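Local coordinates for D-isomer specific 2-hydroxyacid dehydrogenase family protein (Aeromonas salmonicida subsp. salmonicida, PDB 3HG7) that probably acts as an NAD-dependent oxidoreductase of the D-isomer specific 2-hydroxyacid dehydrogenase family, at residues 195-200 / 225-230; 102-107 / 152-157. The protein carries 1 engineered substitution. All coordinates share one frame; numbering follows the deposited sequence.

Contact 1 (195-200 / 225-230); sequences ADVIVS and ILFNVG
F227 lies beside V197 and V199, one strand over, in a parallel pair formed by strands 197-200 and 225-228. Its CB sits 3.7 Å from I198 O and also meets V199 CG2. With CG anti to the carbonyl carbon (chi1 -72°), the ring stands on the same sheet face as V197 and V199. Further out, CD2 lies 4.0 Å from V199 CG2, and I198 O approaches this edge of the ring near its plane. CE2 then reaches V197 CG1 at 3.9 Å. Beyond this pair of strands, H110 of helix 100-115 and V253 of strand 251-254 also touch the F227 side chain.

The backbone bonds alternate as expected for parallel strands. I198 N donates to I225 O, and F227 N donates to I198 O at 2.7 Å. S200 N continues the pattern to F227 O. On the other face of the sheet, L226 CD1 packs 3.7 Å from I198 CG2. At the C-terminal end, S200 O accepts from V229 N at 3.1 Å. N228 OD1 takes G230 N at 3.2 Å, which closes an Asx turn, while N228 ND2 donates to R231 O. S200 OG is buried without a polar partner. The two strands are neighbours in the seven-stranded parallel sheet of a Rossmann-type domain, which probably binds NAD.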
loop_
_atom_site.group_PDB
_atom_site.type_symbol
_atom_site.label_atom_id
_atom_site.label_comp_id
_atom_site.label_asym_id
_atom_site.label_seq_id
_atom_site.Cartn_x
_atom_site.Cartn_y
_atom_site.Cartn_z
ATOM N N ALA A 195 2.440 -22.596 3.432
ATOM C CA ALA A 195 3.056 -21.273 3.233
ATOM C C ALA A 195 4.156 -20.947 4.260
ATOM O O ALA A 195 3.923 -20.959 5.468
ATOM C CB ALA A 195 1.976 -20.166 3.222
ATOM N N ASP A 196 5.354 -20.637 3.773
ATOM C CA ASP A 196 6.438 -20.223 4.664
ATOM C C ASP A 196 6.369 -18.721 4.896
ATOM O O ASP A 196 6.665 -18.231 5.998
ATOM C CB ASP A 196 7.785 -20.608 4.069
ATOM C CG ASP A 196 7.916 -22.097 3.904
ATOM O OD1 ASP A 196 7.618 -22.807 4.896
ATOM O OD2 ASP A 196 8.272 -22.550 2.789
ATOM N N VAL A 197 5.992 -18.013 3.835
ATOM C CA VAL A 197 5.842 -16.566 3.864
ATOM C C VAL A 197 4.464 -16.285 3.282
ATOM O O VAL A 197 4.082 -16.887 2.263
ATOM C CB VAL A 197 6.918 -15.854 3.015
ATOM C CG1 VAL A 197 6.809 -14.337 3.185
ATOM C CG2 VAL A 197 8.332 -16.298 3.427
ATOM N N ILE A 198 3.725 -15.392 3.930
ATOM C CA ILE A 198 2.404 -14.976 3.469
ATOM C C ILE A 198 2.403 -13.470 3.274
ATOM O O ILE A 198 2.824 -12.725 4.173
ATOM C CB ILE A 198 1.296 -15.336 4.483
ATOM C CG1 ILE A 198 1.352 -16.816 4.872
ATOM C CG2 ILE A 198 -0.084 -15.053 3.883
ATOM C CD1 ILE A 198 0.847 -17.082 6.268
ATOM N N VAL A 199 1.950 -13.020 2.103
ATOM C CA VAL A 199 1.874 -11.583 1.834
ATOM C C VAL A 199 0.422 -11.218 1.523
ATOM O O VAL A 199 -0.106 -11.593 0.475
ATOM C CB VAL A 199 2.851 -11.128 0.700
ATOM C CG1 VAL A 199 2.722 -9.629 0.443
ATOM C CG2 VAL A 199 4.302 -11.379 1.113
ATOM N N SER A 200 -0.211 -10.522 2.459
ATOM C CA SER A 200 -1.553 -9.968 2.268
ATOM C C SER A 200 -1.540 -8.563 1.642
ATOM O O SER A 200 -1.017 -7.601 2.214
ATOM C CB SER A 200 -2.311 -9.967 3.598
ATOM O OG SER A 200 -3.680 -9.655 3.396
ATOM N N ILE A 225 5.898 -16.384 8.229
ATOM C CA ILE A 225 6.073 -14.949 8.366
ATOM C C ILE A 225 4.912 -14.381 7.588
ATOM O O ILE A 225 4.733 -14.698 6.417
ATOM C CB ILE A 225 7.419 -14.479 7.763
ATOM C CG1 ILE A 225 8.575 -15.149 8.522
ATOM C CG2 ILE A 225 7.536 -12.937 7.823
ATOM C CD1 ILE A 225 9.927 -15.109 7.823
ATOM N N LEU A 226 4.127 -13.544 8.242
ATOM C CA LEU A 226 2.993 -12.877 7.604
ATOM C C LEU A 226 3.247 -11.397 7.407
ATOM O O LEU A 226 3.544 -10.727 8.377
ATOM C CB LEU A 226 1.749 -13.026 8.481
ATOM C CG LEU A 226 0.501 -12.223 8.072
ATOM C CD1 LEU A 226 0.002 -12.638 6.693
ATOM C CD2 LEU A 226 -0.591 -12.390 9.106
ATOM N N PHE A 227 3.103 -10.910 6.169
ATOM C CA PHE A 227 3.150 -9.465 5.850
ATOM C C PHE A 227 1.751 -8.949 5.596
ATOM O O PHE A 227 0.988 -9.563 4.825
ATOM C CB PHE A 227 3.915 -9.204 4.554
ATOM C CG PHE A 227 5.406 -9.399 4.658
ATOM C CD1 PHE A 227 6.248 -8.305 4.642
ATOM C CD2 PHE A 227 5.960 -10.680 4.711
ATOM C CE1 PHE A 227 7.642 -8.472 4.735
ATOM C CE2 PHE A 227 7.335 -10.866 4.799
ATOM C CZ PHE A 227 8.180 -9.755 4.794
ATOM N N ASN A 228 1.437 -7.789 6.165
ATOM C CA ASN A 228 0.251 -7.083 5.730
ATOM C C ASN A 228 0.596 -5.705 5.239
ATOM O O ASN A 228 1.013 -4.846 6.021
ATOM C CB ASN A 228 -0.800 -6.959 6.815
ATOM C CG ASN A 228 -2.137 -6.397 6.258
ATOM O OD1 ASN A 228 -2.372 -6.399 5.042
ATOM N ND2 ASN A 228 -2.984 -5.909 7.139
ATOM N N VAL A 229 0.423 -5.516 3.938
ATOM C CA VAL A 229 0.712 -4.239 3.307
ATOM C C VAL A 229 -0.513 -3.688 2.542
ATOM O O VAL A 229 -0.395 -2.697 1.821
ATOM C CB VAL A 229 1.869 -4.396 2.339
ATOM C CG1 VAL A 229 3.166 -4.729 3.089
ATOM C CG2 VAL A 229 1.550 -5.524 1.372
ATOM N N GLY A 230 -1.668 -4.346 2.681
ATOM C CA GLY A 230 -2.921 -3.876 2.073
ATOM C C GLY A 230 -3.628 -2.838 2.928
ATOM O O GLY A 230 -3.359 -1.645 2.808
#

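Contact 2 (102-107 / 152-157); sequences LMSEYV and GQHIAH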
loop_
_atom_site.group_PDB
_atom_site.type_symbol
_atom_site.label_atom_id
_atom_site.label_comp_id
_atom_site.label_asym_id
_atom_site.label_seq_id
_atom_site.Cartn_x
_atom_site.Cartn_y
_atom_site.Cartn_z
ATOM N N LEU A 102 8.602 -1.425 -5.598
ATOM C CA LEU A 102 8.806 -0.919 -4.263
ATOM C C LEU A 102 8.307 -1.905 -3.245
ATOM O O LEU A 102 8.959 -2.110 -2.203
ATOM C CB LEU A 102 8.076 0.433 -4.097
ATOM C CG LEU A 102 8.842 1.563 -4.770
ATOM C CD1 LEU A 102 7.865 2.799 -4.801
ATOM C CD2 LEU A 102 10.122 1.936 -4.048
ATOM N N MET A 103 7.178 -2.550 -3.542
ATOM C CA MET A 103 6.694 -3.583 -2.640
ATOM C C MET A 103 7.581 -4.829 -2.614
ATOM O O MET A 103 7.774 -5.369 -1.558
ATOM C CB MET A 103 5.229 -3.958 -2.879
ATOM C CG MET A 103 4.308 -3.035 -2.108
ATOM S SD MET A 103 4.426 -3.128 -0.309
ATOM C CE MET A 103 2.932 -2.172 -0.069
ATOM N N SER A 104 8.123 -5.259 -3.757
ATOM C CA SER A 104 9.142 -6.358 -3.752
ATOM C C SER A 104 10.353 -6.040 -2.841
ATOM O O SER A 104 10.830 -6.897 -2.088
ATOM C CB SER A 104 9.626 -6.628 -5.163
ATOM O OG SER A 104 8.700 -7.462 -5.825
ATOM N N GLU A 105 10.855 -4.810 -2.936
ATOM C CA GLU A 105 11.981 -4.353 -2.115
ATOM C C GLU A 105 11.668 -4.404 -0.619
ATOM O O GLU A 105 12.485 -4.832 0.181
ATOM C CB GLU A 105 12.382 -2.937 -2.525
ATOM C CG GLU A 105 12.933 -2.820 -3.957
ATOM C CD GLU A 105 13.138 -1.364 -4.364
ATOM O OE1 GLU A 105 12.910 -0.464 -3.516
ATOM O OE2 GLU A 105 13.544 -1.111 -5.522
ATOM N N TYR A 106 10.475 -3.945 -0.253
ATOM C CA TYR A 106 10.056 -3.911 1.144
ATOM C C TYR A 106 9.892 -5.325 1.670
ATOM O O TYR A 106 10.407 -5.676 2.752
ATOM C CB TYR A 106 8.708 -3.171 1.262
ATOM C CG TYR A 106 8.113 -3.215 2.645
ATOM C CD1 TYR A 106 8.405 -2.215 3.572
ATOM C CD2 TYR A 106 7.215 -4.231 3.000
ATOM C CE1 TYR A 106 7.846 -2.231 4.832
ATOM C CE2 TYR A 106 6.652 -4.281 4.254
ATOM C CZ TYR A 106 6.980 -3.278 5.160
ATOM O OH TYR A 106 6.446 -3.288 6.396
ATOM N N VAL A 107 9.188 -6.146 0.902
ATOM C CA VAL A 107 8.836 -7.465 1.368
ATOM C C VAL A 107 10.126 -8.289 1.479
ATOM O O VAL A 107 10.364 -8.890 2.512
ATOM C CB VAL A 107 7.822 -8.163 0.419
ATOM C CG1 VAL A 107 7.754 -9.682 0.696
ATOM C CG2 VAL A 107 6.407 -7.510 0.584
ATOM N N GLY A 152 0.889 -7.795 -6.432
ATOM C CA GLY A 152 1.031 -9.248 -6.200
ATOM C C GLY A 152 1.940 -9.901 -7.214
ATOM O O GLY A 152 2.810 -10.720 -6.852
ATOM N N GLN A 153 1.726 -9.556 -8.485
ATOM C CA GLN A 153 2.562 -10.073 -9.571
ATOM C C GLN A 153 4.039 -9.715 -9.409
ATOM O O GLN A 153 4.902 -10.563 -9.597
ATOM C CB GLN A 153 2.065 -9.609 -10.935
ATOM C CG GLN A 153 0.821 -10.318 -11.426
ATOM C CD GLN A 153 0.163 -9.554 -12.554
ATOM O OE1 GLN A 153 0.776 -9.324 -13.603
ATOM N NE2 GLN A 153 -1.081 -9.122 -12.337
ATOM N N HIS A 154 4.351 -8.472 -9.051
ATOM C CA HIS A 154 5.781 -8.146 -8.942
ATOM C C HIS A 154 6.464 -8.938 -7.808
ATOM O O HIS A 154 7.567 -9.494 -7.997
ATOM C CB HIS A 154 6.048 -6.646 -8.828
ATOM C CG HIS A 154 7.430 -6.261 -9.261
ATOM N ND1 HIS A 154 8.536 -6.436 -8.455
ATOM C CD2 HIS A 154 7.889 -5.726 -10.419
ATOM C CE1 HIS A 154 9.614 -6.021 -9.097
ATOM N NE2 HIS A 154 9.250 -5.589 -10.294
ATOM N N ILE A 155 5.777 -9.040 -6.669
ATOM C CA ILE A 155 6.302 -9.792 -5.520
ATOM C C ILE A 155 6.436 -11.246 -5.919
ATOM O O ILE A 155 7.334 -11.968 -5.434
ATOM C CB ILE A 155 5.364 -9.676 -4.293
ATOM C CG1 ILE A 155 5.250 -8.210 -3.821
ATOM C CG2 ILE A 155 5.866 -10.511 -3.123
ATOM C CD1 ILE A 155 4.052 -7.987 -2.971
ATOM N N ALA A 156 5.540 -11.691 -6.792
ATOM C CA ALA A 156 5.599 -13.053 -7.338
ATOM C C ALA A 156 6.864 -13.302 -8.161
ATOM O O ALA A 156 7.594 -14.294 -7.917
ATOM C CB ALA A 156 4.352 -13.345 -8.147
ATOM N N HIS A 157 7.148 -12.419 -9.119
ATOM C CA HIS A 157 8.370 -12.568 -9.925
ATOM C C HIS A 157 9.631 -12.565 -9.061
ATOM O O HIS A 157 10.586 -13.302 -9.341
ATOM C CB HIS A 157 8.464 -11.490 -11.001
ATOM C CG HIS A 157 7.545 -11.728 -12.164
ATOM N ND1 HIS A 157 6.275 -11.192 -12.233
ATOM C CD2 HIS A 157 7.691 -12.492 -13.274
ATOM C CE1 HIS A 157 5.695 -11.582 -13.357
ATOM N NE2 HIS A 157 6.532 -12.373 -14.004
#
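M103 starts the contact with its CB, 4.2 Å from I155 CD1. The rest of its chain bends at chi2 and leads away from I155, toward S281. S104 is the polar point. Its OG is anti to the carbonyl carbon (chi1 -82°) and lies 2.8 Å from H154 ND1, at the edge of the imidazole and near its plane. This is a hydrogen bond, and either group could be the donor. H154 CG, anti to its own backbone N (chi1 -157°), carries the ring to the S104 side. S104 CB follows the hydroxyl in, 3.5 Å from H154 ND1. The same OG is 3.4 Å from I155 CA and is also hydrogen-bonded to T158 OG1, so two side chains grip it.

The backbones come close here, with S104 CA 4.8 Å from I155 CA. The short helix axes pass 8.5 Å apart and cross at -53°. Helix 150-161 follows strand 142-146 and begins in what looks like the glycine-rich GxGxxG turn of a Rossmann-type fold, with G152 as its last glycine. Helix 100-115 lies next to it on the same side of the sheet.

One turn after M103, V107 CG2 stands 4.3 Å from I155 CD1. I155 also touches L143 and I145 of strand 142-146.

How the contacts relate
Both contacts are largely buried, but they belong to different layers. Contact 1 joins two neighbouring strands within the sheet. Contact 2 joins two helices that lie over one face of that sheet. Backbone hydrogen bonds dominate contact 1. In contact 2 the bond between the segments is made by side chains, and H154 there is partly exposed. The contacts share no secondary-structure element, yet they touch. F227 CZ lies 3.3 Å from V107 O, and V229 CB is 3.4 Å from M103 CE. V199 CG2 packs 3.9 Å from V107 CG1. Helix 100-115 thus rests on both strands of contact 1, while I155 brings helix 150-161 onto V199.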